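Local coordinates for MHC class I antigen (Anolis carolinensis, PDB 7CPO), which binds a peptide in complex with beta2-microglobulin and probably displays it at the cell surface for inspection by T cells, at residues D229-L234 with W246-V251; R78-T83 with H95-M100; V30-F35 with Y211-D216. All blocks are in the same frame, centred on the assembly; numbering follows the deposited sequence.

From the N terminus, V30-F35 comes first: the turn between strands 25-30 and 33-39, one half of interaction 3, whose partner lies some 175 residues further on. Before that long loop closes, interaction 2 opens and closes within it, as R78-T83 on helix 62-87 meets H95-M100 on strand 96-105. Interaction 3 is completed at Y211-D216, tying the peptide-binding platform to the immunoglobulin domain. Interaction 1 follows in series, joining the two strands of a hairpin within that domain. None of the three loops cross. Interactions 2 and 3 reach the same eight-stranded sheet, with centres 29 Å apart; interactions 1 and 2 are farthest separated, at 40 Å between centres.

Interaction 1: D229-L234 with W246-V251; sequences DVFHGL and WRSVKV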
# COMPACT_ATOMS: atom_id res chain seq x y z
N ASP A 229 -16.10 23.53 -1.54
CA ASP A 229 -17.08 22.44 -1.56
C ASP A 229 -16.59 21.29 -2.44
O ASP A 229 -17.37 20.66 -3.16
CB ASP A 229 -18.45 22.95 -2.01
CG ASP A 229 -19.09 23.87 -0.98
OD1 ASP A 229 -19.19 23.45 0.20
OD2 ASP A 229 -19.49 25.00 -1.33
N VAL A 230 -15.28 21.04 -2.40
CA VAL A 230 -14.65 19.99 -3.19
C VAL A 230 -14.12 18.91 -2.26
O VAL A 230 -13.35 19.20 -1.34
CB VAL A 230 -13.53 20.56 -4.08
CG1 VAL A 230 -12.88 19.42 -4.85
CG2 VAL A 230 -14.11 21.57 -5.04
N PHE A 231 -14.54 17.68 -2.50
CA PHE A 231 -14.06 16.53 -1.75
C PHE A 231 -13.49 15.50 -2.72
O PHE A 231 -13.71 15.56 -3.94
CB PHE A 231 -15.18 15.92 -0.89
CG PHE A 231 -15.80 16.90 0.07
CD1 PHE A 231 -15.26 17.10 1.33
CD2 PHE A 231 -16.94 17.64 -0.29
CE1 PHE A 231 -15.83 18.02 2.22
CE2 PHE A 231 -17.51 18.56 0.59
CZ PHE A 231 -16.96 18.75 1.85
N HIS A 232 -12.73 14.56 -2.17
CA HIS A 232 -12.03 13.60 -3.00
C HIS A 232 -11.96 12.28 -2.25
O HIS A 232 -12.03 12.25 -1.02
CB HIS A 232 -10.64 14.10 -3.37
CG HIS A 232 -9.71 14.21 -2.20
ND1 HIS A 232 -8.91 13.17 -1.78
CD2 HIS A 232 -9.47 15.23 -1.35
CE1 HIS A 232 -8.21 13.55 -0.73
NE2 HIS A 232 -8.53 14.80 -0.45
N GLY A 233 -11.84 11.19 -3.00
CA GLY A 233 -11.71 9.88 -2.42
C GLY A 233 -10.27 9.52 -2.11
O GLY A 233 -9.35 10.34 -2.21
N LEU A 234 -10.08 8.27 -1.70
CA LEU A 234 -8.76 7.67 -1.68
C LEU A 234 -8.30 7.37 -3.11
O LEU A 234 -9.11 7.15 -4.01
CB LEU A 234 -8.80 6.37 -0.87
CG LEU A 234 -9.37 6.52 0.54
CD1 LEU A 234 -9.59 5.15 1.13
CD2 LEU A 234 -8.47 7.37 1.43
N TRP A 246 -11.94 9.45 -7.02
CA TRP A 246 -13.00 10.38 -7.43
C TRP A 246 -12.79 11.75 -6.79
O TRP A 246 -12.08 11.90 -5.79
CB TRP A 246 -14.39 9.85 -7.07
CG TRP A 246 -14.61 9.65 -5.61
CD1 TRP A 246 -14.50 8.48 -4.92
CD2 TRP A 246 -15.00 10.64 -4.65
NE1 TRP A 246 -14.78 8.68 -3.58
CE2 TRP A 246 -15.09 10.00 -3.40
CE3 TRP A 246 -15.27 12.01 -4.73
CZ2 TRP A 246 -15.44 10.68 -2.23
CZ3 TRP A 246 -15.61 12.69 -3.57
CH2 TRP A 246 -15.70 12.02 -2.34
N ARG A 247 -13.43 12.74 -7.39
CA ARG A 247 -13.42 14.11 -6.90
C ARG A 247 -14.77 14.75 -7.19
O ARG A 247 -15.28 14.64 -8.31
CB ARG A 247 -12.31 14.92 -7.56
CG ARG A 247 -11.92 16.14 -6.78
CD ARG A 247 -10.77 16.82 -7.49
NE ARG A 247 -10.27 17.98 -6.77
CZ ARG A 247 -9.40 17.94 -5.76
NH1 ARG A 247 -8.92 16.78 -5.35
NH2 ARG A 247 -8.99 19.07 -5.19
N SER A 248 -15.32 15.43 -6.19
CA SER A 248 -16.66 15.98 -6.23
C SER A 248 -16.65 17.48 -5.94
O SER A 248 -15.73 18.02 -5.33
CB SER A 248 -17.58 15.29 -5.23
OG SER A 248 -17.16 15.59 -3.91
N VAL A 249 -17.71 18.14 -6.40
CA VAL A 249 -17.95 19.55 -6.13
C VAL A 249 -19.46 19.75 -6.02
O VAL A 249 -20.24 19.11 -6.72
CB VAL A 249 -17.32 20.46 -7.21
CG1 VAL A 249 -17.86 20.10 -8.59
CG2 VAL A 249 -17.55 21.94 -6.89
N LYS A 250 -19.88 20.61 -5.10
CA LYS A 250 -21.28 20.99 -5.01
C LYS A 250 -21.49 22.23 -5.87
O LYS A 250 -20.84 23.26 -5.64
CB LYS A 250 -21.73 21.23 -3.57
CG LYS A 250 -23.26 21.27 -3.48
CD LYS A 250 -23.83 21.45 -2.08
CE LYS A 250 -24.31 20.09 -1.50
NZ LYS A 250 -25.47 19.49 -2.26
N VAL A 251 -22.33 22.11 -6.89
CA VAL A 251 -22.55 23.19 -7.83
C VAL A 251 -23.99 23.63 -7.76
O VAL A 251 -24.86 22.97 -7.18
CB VAL A 251 -22.19 22.82 -9.28
CG1 VAL A 251 -20.79 22.24 -9.35
CG2 VAL A 251 -23.24 21.88 -9.86
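The indole of W246 lies with one face against the backbone of the opposing strand: G233 N sits over the centre of the ring system, the carbonyl carbon of H232 lies over the same face nearer the rim, and G233 CA makes a CH-pi contact 3.7 Å from the centroid of the five-membered ring. G233 has no side chain, so main chain alone meets the indole there. At the in-plane edge is S248 N. W246 reaches this position with CG between the backbone N and the carbonyl carbon (chi1 61°). The F231 ring leads away from the partner strand and has S248 OG near its edge. The H232 ring and R247 guanidinium planes are 15° apart, but the side chains cross obliquely, R247 NH1 coming 3.7 Å from H232 CB. H232 ND1, bonded to G233 O at 2.9 Å, holds the imidazole.

These side chains ride on an antiparallel hairpin of the immunoglobulin C1-set domain, strands 230-237 and 243-251. F231 and S248 form the hydrogen-bonded pair: S248 N gives F231 O a nearly straight bond of 2.8 Å (171°), and F231 N returns one to S248 O at 3.1 Å, from above the carbonyl plane. S248 OG adds a weak bond to F231 O. Beyond this pair, K250 N binds D229 O at 3.2 Å and G233 N binds W246 O at 2.9 Å. The extended R247 chain passes V230 CG1, and V230 CG2 touches V249 CG2 at 3.9 Å. K250 turns its amine to E195.

F231 O thus takes one strong and one weak bond, and G233 N, covered by the indole, is satisfied by W246 O; backbone hydrogen bonds hold the pairing, with W246 and F231 on one side and V230 and V249, beside R247, on the other.

Interaction 2: R78-T83 with H95-M100; sequences RDHLAT and HTFQWM
In the peptide-binding platform of this class I molecule, helix 62-87 forms one wall of the groove and strand 96-105 belongs to its beta-sheet floor; here the wall meets the floor. No hydrogen bond crosses between R78-T83 and H95-M100. The contact is carried by H80 and L81 from the helix and F97 from the strand, with the two short axes 8.8 Å apart at their closest.

F97 stands up from the sheet toward the helix with CG anti to its own backbone N (chi1 -162°), which offers one ring face to H80. The helix backbone directs H80 CB over the centre of the phenyl ring, 4.3 Å from the F97 centroid, in a CH-pi contact. With CG anti to the carbonyl carbon, beside the backbone N (chi1 -70°), the imidazole swings past the rim, its edge turned to the F97 face in an offset edge-to-face pair with centroids 5.5 Å apart and planes at 66°.

L81 also has CG anti to the carbonyl carbon, and its second torsion sends CD2 down to the strand. There it rests on F97 CB at 3.8 Å and skirts the backbone of T96, with H95 a little farther off.

F77 meets the F97 ring edge-to-face, and H80 and F97 each pack against an apolar side chain of the bound peptide, so this aromatic pair lines the groove as well as joining wall to floor. The closest atoms of the pair are H80 CD2 and F97 CE2, 3.8 Å apart.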
# COMPACT_ATOMS: atom_id res chain seq x y z
N ARG A 78 9.99 -12.66 16.37
CA ARG A 78 9.40 -13.24 17.58
C ARG A 78 10.23 -12.91 18.80
O ARG A 78 9.71 -12.49 19.84
CB ARG A 78 9.24 -14.75 17.43
CG ARG A 78 8.37 -15.16 16.26
CD ARG A 78 7.73 -16.52 16.49
NE ARG A 78 8.56 -17.61 15.98
CZ ARG A 78 8.44 -18.09 14.74
NH1 ARG A 78 7.55 -17.56 13.91
NH2 ARG A 78 9.23 -19.08 14.33
N ASP A 79 11.55 -13.08 18.69
CA ASP A 79 12.45 -12.66 19.75
C ASP A 79 12.32 -11.16 20.03
O ASP A 79 12.34 -10.74 21.19
CB ASP A 79 13.89 -12.99 19.39
CG ASP A 79 14.24 -14.43 19.66
OD1 ASP A 79 13.32 -15.27 19.72
OD2 ASP A 79 15.45 -14.71 19.79
N HIS A 80 12.23 -10.33 18.98
CA HIS A 80 12.18 -8.89 19.22
C HIS A 80 10.94 -8.53 20.01
O HIS A 80 11.02 -7.81 21.02
CB HIS A 80 12.22 -8.10 17.90
CG HIS A 80 13.53 -8.16 17.18
ND1 HIS A 80 14.67 -8.68 17.76
CD2 HIS A 80 13.88 -7.79 15.93
CE1 HIS A 80 15.67 -8.61 16.89
NE2 HIS A 80 15.22 -8.08 15.78
N LEU A 81 9.78 -9.05 19.59
CA LEU A 81 8.54 -8.78 20.30
C LEU A 81 8.64 -9.17 21.77
O LEU A 81 8.10 -8.46 22.63
CB LEU A 81 7.38 -9.51 19.62
CG LEU A 81 6.93 -8.78 18.36
CD1 LEU A 81 6.17 -9.69 17.40
CD2 LEU A 81 6.12 -7.57 18.76
N ALA A 82 9.34 -10.27 22.08
CA ALA A 82 9.49 -10.68 23.48
C ALA A 82 10.38 -9.71 24.25
O ALA A 82 10.10 -9.37 25.40
CB ALA A 82 10.05 -12.09 23.57
N THR A 83 11.46 -9.24 23.62
CA THR A 83 12.39 -8.36 24.32
C THR A 83 11.79 -6.98 24.55
O THR A 83 12.02 -6.36 25.60
CB THR A 83 13.69 -8.26 23.52
OG1 THR A 83 14.35 -9.53 23.53
CG2 THR A 83 14.60 -7.21 24.11
N HIS A 95 0.70 -6.86 20.47
CA HIS A 95 1.71 -5.89 20.11
C HIS A 95 2.17 -6.14 18.69
O HIS A 95 1.99 -7.23 18.14
CB HIS A 95 2.88 -5.95 21.09
CG HIS A 95 2.48 -5.70 22.50
ND1 HIS A 95 2.07 -4.46 22.95
CD2 HIS A 95 2.41 -6.53 23.57
CE1 HIS A 95 1.77 -4.54 24.23
NE2 HIS A 95 1.97 -5.79 24.63
N THR A 96 2.78 -5.12 18.09
CA THR A 96 3.18 -5.15 16.69
C THR A 96 4.64 -4.73 16.54
O THR A 96 5.10 -3.79 17.19
CB THR A 96 2.30 -4.22 15.87
OG1 THR A 96 0.94 -4.64 16.01
CG2 THR A 96 2.65 -4.32 14.39
N PHE A 97 5.36 -5.43 15.67
CA PHE A 97 6.70 -5.01 15.26
C PHE A 97 6.75 -4.92 13.74
O PHE A 97 6.34 -5.86 13.05
CB PHE A 97 7.75 -5.98 15.78
CG PHE A 97 9.12 -5.41 15.76
CD1 PHE A 97 9.51 -4.48 16.72
CD2 PHE A 97 10.03 -5.78 14.78
CE1 PHE A 97 10.80 -3.94 16.70
CE2 PHE A 97 11.31 -5.25 14.76
CZ PHE A 97 11.69 -4.33 15.73
N GLN A 98 7.24 -3.80 13.23
CA GLN A 98 7.29 -3.54 11.79
C GLN A 98 8.69 -3.10 11.39
O GLN A 98 9.40 -2.44 12.15
CB GLN A 98 6.30 -2.45 11.36
CG GLN A 98 4.83 -2.82 11.29
CD GLN A 98 3.95 -1.57 11.28
OE1 GLN A 98 3.76 -0.93 12.32
NE2 GLN A 98 3.43 -1.20 10.10
N TRP A 99 9.07 -3.47 10.17
CA TRP A 99 10.39 -3.19 9.62
C TRP A 99 10.18 -2.77 8.18
O TRP A 99 9.55 -3.50 7.42
CB TRP A 99 11.27 -4.43 9.71
CG TRP A 99 12.68 -4.38 9.15
CD1 TRP A 99 13.53 -3.30 9.08
CD2 TRP A 99 13.42 -5.49 8.63
NE1 TRP A 99 14.74 -3.68 8.53
CE2 TRP A 99 14.70 -5.02 8.25
CE3 TRP A 99 13.12 -6.85 8.44
CZ2 TRP A 99 15.67 -5.85 7.68
CZ3 TRP A 99 14.09 -7.68 7.88
CH2 TRP A 99 15.35 -7.18 7.51
N MET A 100 10.67 -1.59 7.81
CA MET A 100 10.67 -1.21 6.40
C MET A 100 12.08 -0.80 6.00
O MET A 100 12.80 -0.14 6.75
CB MET A 100 9.65 -0.08 6.08
CG MET A 100 9.73 1.16 6.93
SD MET A 100 8.36 2.33 6.64
CE MET A 100 8.70 2.87 4.96

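Interaction 3: V30-F35 with Y211-D216; sequences VDDQEF and YPKDID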
# COMPACT_ATOMS: atom_id res chain seq x y z
N VAL A 30 8.62 -3.14 -6.18
CA VAL A 30 9.33 -2.21 -7.05
C VAL A 30 8.27 -1.20 -7.50
O VAL A 30 7.29 -1.59 -8.15
CB VAL A 30 10.01 -2.91 -8.23
CG1 VAL A 30 10.76 -1.91 -9.08
CG2 VAL A 30 10.96 -3.98 -7.71
N ASP A 31 8.43 0.06 -7.09
CA ASP A 31 7.54 1.16 -7.48
C ASP A 31 6.07 0.80 -7.26
O ASP A 31 5.25 0.83 -8.19
CB ASP A 31 7.72 1.54 -8.95
CG ASP A 31 9.06 2.10 -9.24
OD1 ASP A 31 9.72 2.58 -8.31
OD2 ASP A 31 9.44 2.06 -10.43
N ASP A 32 5.74 0.42 -6.03
CA ASP A 32 4.37 0.03 -5.66
C ASP A 32 3.77 -1.07 -6.57
O ASP A 32 2.56 -1.28 -6.54
CB ASP A 32 3.42 1.24 -5.54
CG ASP A 32 3.07 1.91 -6.89
OD1 ASP A 32 2.72 1.21 -7.87
OD2 ASP A 32 3.14 3.16 -6.95
N GLN A 33 4.58 -1.82 -7.32
CA GLN A 33 4.17 -3.12 -7.84
C GLN A 33 4.74 -4.20 -6.94
O GLN A 33 5.96 -4.28 -6.76
CB GLN A 33 4.63 -3.36 -9.28
CG GLN A 33 4.17 -4.68 -9.86
CD GLN A 33 4.36 -4.76 -11.39
OE1 GLN A 33 4.74 -5.81 -11.94
NE2 GLN A 33 4.12 -3.63 -12.08
N GLU A 34 3.88 -5.02 -6.35
CA GLU A 34 4.38 -6.09 -5.51
C GLU A 34 4.98 -7.18 -6.38
O GLU A 34 4.39 -7.57 -7.39
CB GLU A 34 3.26 -6.64 -4.64
CG GLU A 34 3.65 -7.85 -3.85
CD GLU A 34 2.51 -8.45 -3.06
OE1 GLU A 34 1.41 -7.85 -3.05
OE2 GLU A 34 2.71 -9.52 -2.45
N PHE A 35 6.18 -7.65 -6.06
CA PHE A 35 6.79 -8.68 -6.88
C PHE A 35 7.16 -9.95 -6.12
O PHE A 35 7.27 -11.01 -6.75
CB PHE A 35 8.03 -8.14 -7.62
CG PHE A 35 9.26 -7.91 -6.75
CD1 PHE A 35 10.32 -8.82 -6.75
CD2 PHE A 35 9.39 -6.75 -5.99
CE1 PHE A 35 11.45 -8.60 -5.98
CE2 PHE A 35 10.51 -6.53 -5.22
CZ PHE A 35 11.55 -7.47 -5.21
N TYR A 211 -2.51 4.21 -14.64
CA TYR A 211 -1.23 3.73 -14.15
C TYR A 211 -0.15 4.49 -14.88
O TYR A 211 -0.23 4.62 -16.11
CB TYR A 211 -1.04 2.22 -14.36
CG TYR A 211 0.27 1.73 -13.81
CD1 TYR A 211 0.39 1.37 -12.46
CD2 TYR A 211 1.40 1.67 -14.61
CE1 TYR A 211 1.60 0.96 -11.93
CE2 TYR A 211 2.62 1.24 -14.10
CZ TYR A 211 2.71 0.88 -12.76
OH TYR A 211 3.92 0.46 -12.26
N PRO A 212 0.88 4.99 -14.19
CA PRO A 212 1.14 4.84 -12.75
C PRO A 212 0.22 5.66 -11.82
O PRO A 212 -0.73 6.29 -12.27
CB PRO A 212 2.60 5.32 -12.62
CG PRO A 212 2.79 6.26 -13.76
CD PRO A 212 1.99 5.67 -14.89
N LYS A 213 0.56 5.64 -10.53
CA LYS A 213 -0.33 6.17 -9.49
C LYS A 213 -0.45 7.70 -9.54
O LYS A 213 -1.49 8.25 -9.16
CB LYS A 213 0.19 5.70 -8.12
CG LYS A 213 -0.89 5.46 -7.08
CD LYS A 213 -0.30 5.15 -5.69
CE LYS A 213 -1.42 4.92 -4.64
NZ LYS A 213 -0.96 4.99 -3.21
N ASP A 214 0.59 8.39 -10.00
CA ASP A 214 0.63 9.84 -9.92
C ASP A 214 -0.36 10.48 -10.89
O ASP A 214 -0.38 10.14 -12.08
CB ASP A 214 2.04 10.33 -10.21
CG ASP A 214 2.18 11.83 -10.07
OD1 ASP A 214 1.60 12.41 -9.13
OD2 ASP A 214 2.87 12.43 -10.93
N ILE A 215 -1.18 11.40 -10.39
CA ILE A 215 -2.24 11.98 -11.20
C ILE A 215 -2.64 13.32 -10.58
O ILE A 215 -2.54 13.51 -9.37
CB ILE A 215 -3.44 11.01 -11.31
CG1 ILE A 215 -4.39 11.44 -12.44
CG2 ILE A 215 -4.17 10.83 -9.97
CD1 ILE A 215 -5.22 10.28 -13.00
N ASP A 216 -3.07 14.25 -11.44
CA ASP A 216 -3.55 15.56 -11.01
C ASP A 216 -4.99 15.71 -11.49
O ASP A 216 -5.25 15.79 -12.69
CB ASP A 216 -2.66 16.69 -11.55
CG ASP A 216 -2.65 17.93 -10.63
OD1 ASP A 216 -3.40 17.97 -9.61
OD2 ASP A 216 -1.87 18.87 -10.92
O HOH W 1 2.79 4.11 -9.40
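A type I' beta turn, V30 to Q33, connects the two strands of the hairpin 25-30 and 33-39 on the underside of the peptide-binding platform, and it faces the loop of the immunoglobulin domain that carries the cis peptide bond between Y211 and P212. The turn closes on itself through V30 N to Q33 O and Q33 N to V30 O, with D31 and D32 both in the left-handed backbone region at its tip.

No direct hydrogen bond joins the two loops; water makes the link. It donates to D32 OD2 at 2.7 Å and accepts from K213 N at 2.9 Å, so a carboxylate of the platform is coupled to a backbone N-H of the immunoglobulin domain. D32 has CG between its backbone N and carbonyl carbon (chi1 70°), and D32 OD2 passes K213 CB at 4.1 Å. On its extended chain, K213 NZ stays 5.8 Å from D32 OD2, too far for a salt bridge, though the opposite charges may still attract.

The Y211 ring, with P212 CB over one face, points its hydroxyl toward the turn. Q33, extended with CG anti to its backbone N, brings NE2 within 4.1 Å of Y211 OH, the amide plane lying 60° from that of the ring. Q33 OE1, the other amide atom, accepts from W51 NE1, and Y211 OH is hydrogen-bonded to L181 O.

Around this small, water-bridged junction, D31 bonds H5 and S6, while Y211 has a cation-pi contact with R183. The turn is the end of the platform's sheet that reaches the immunoglobulin domain, with L174 of helix 152-176 touching D31 on the platform side and Y243 of strand 243-251 beside Y211 and K213.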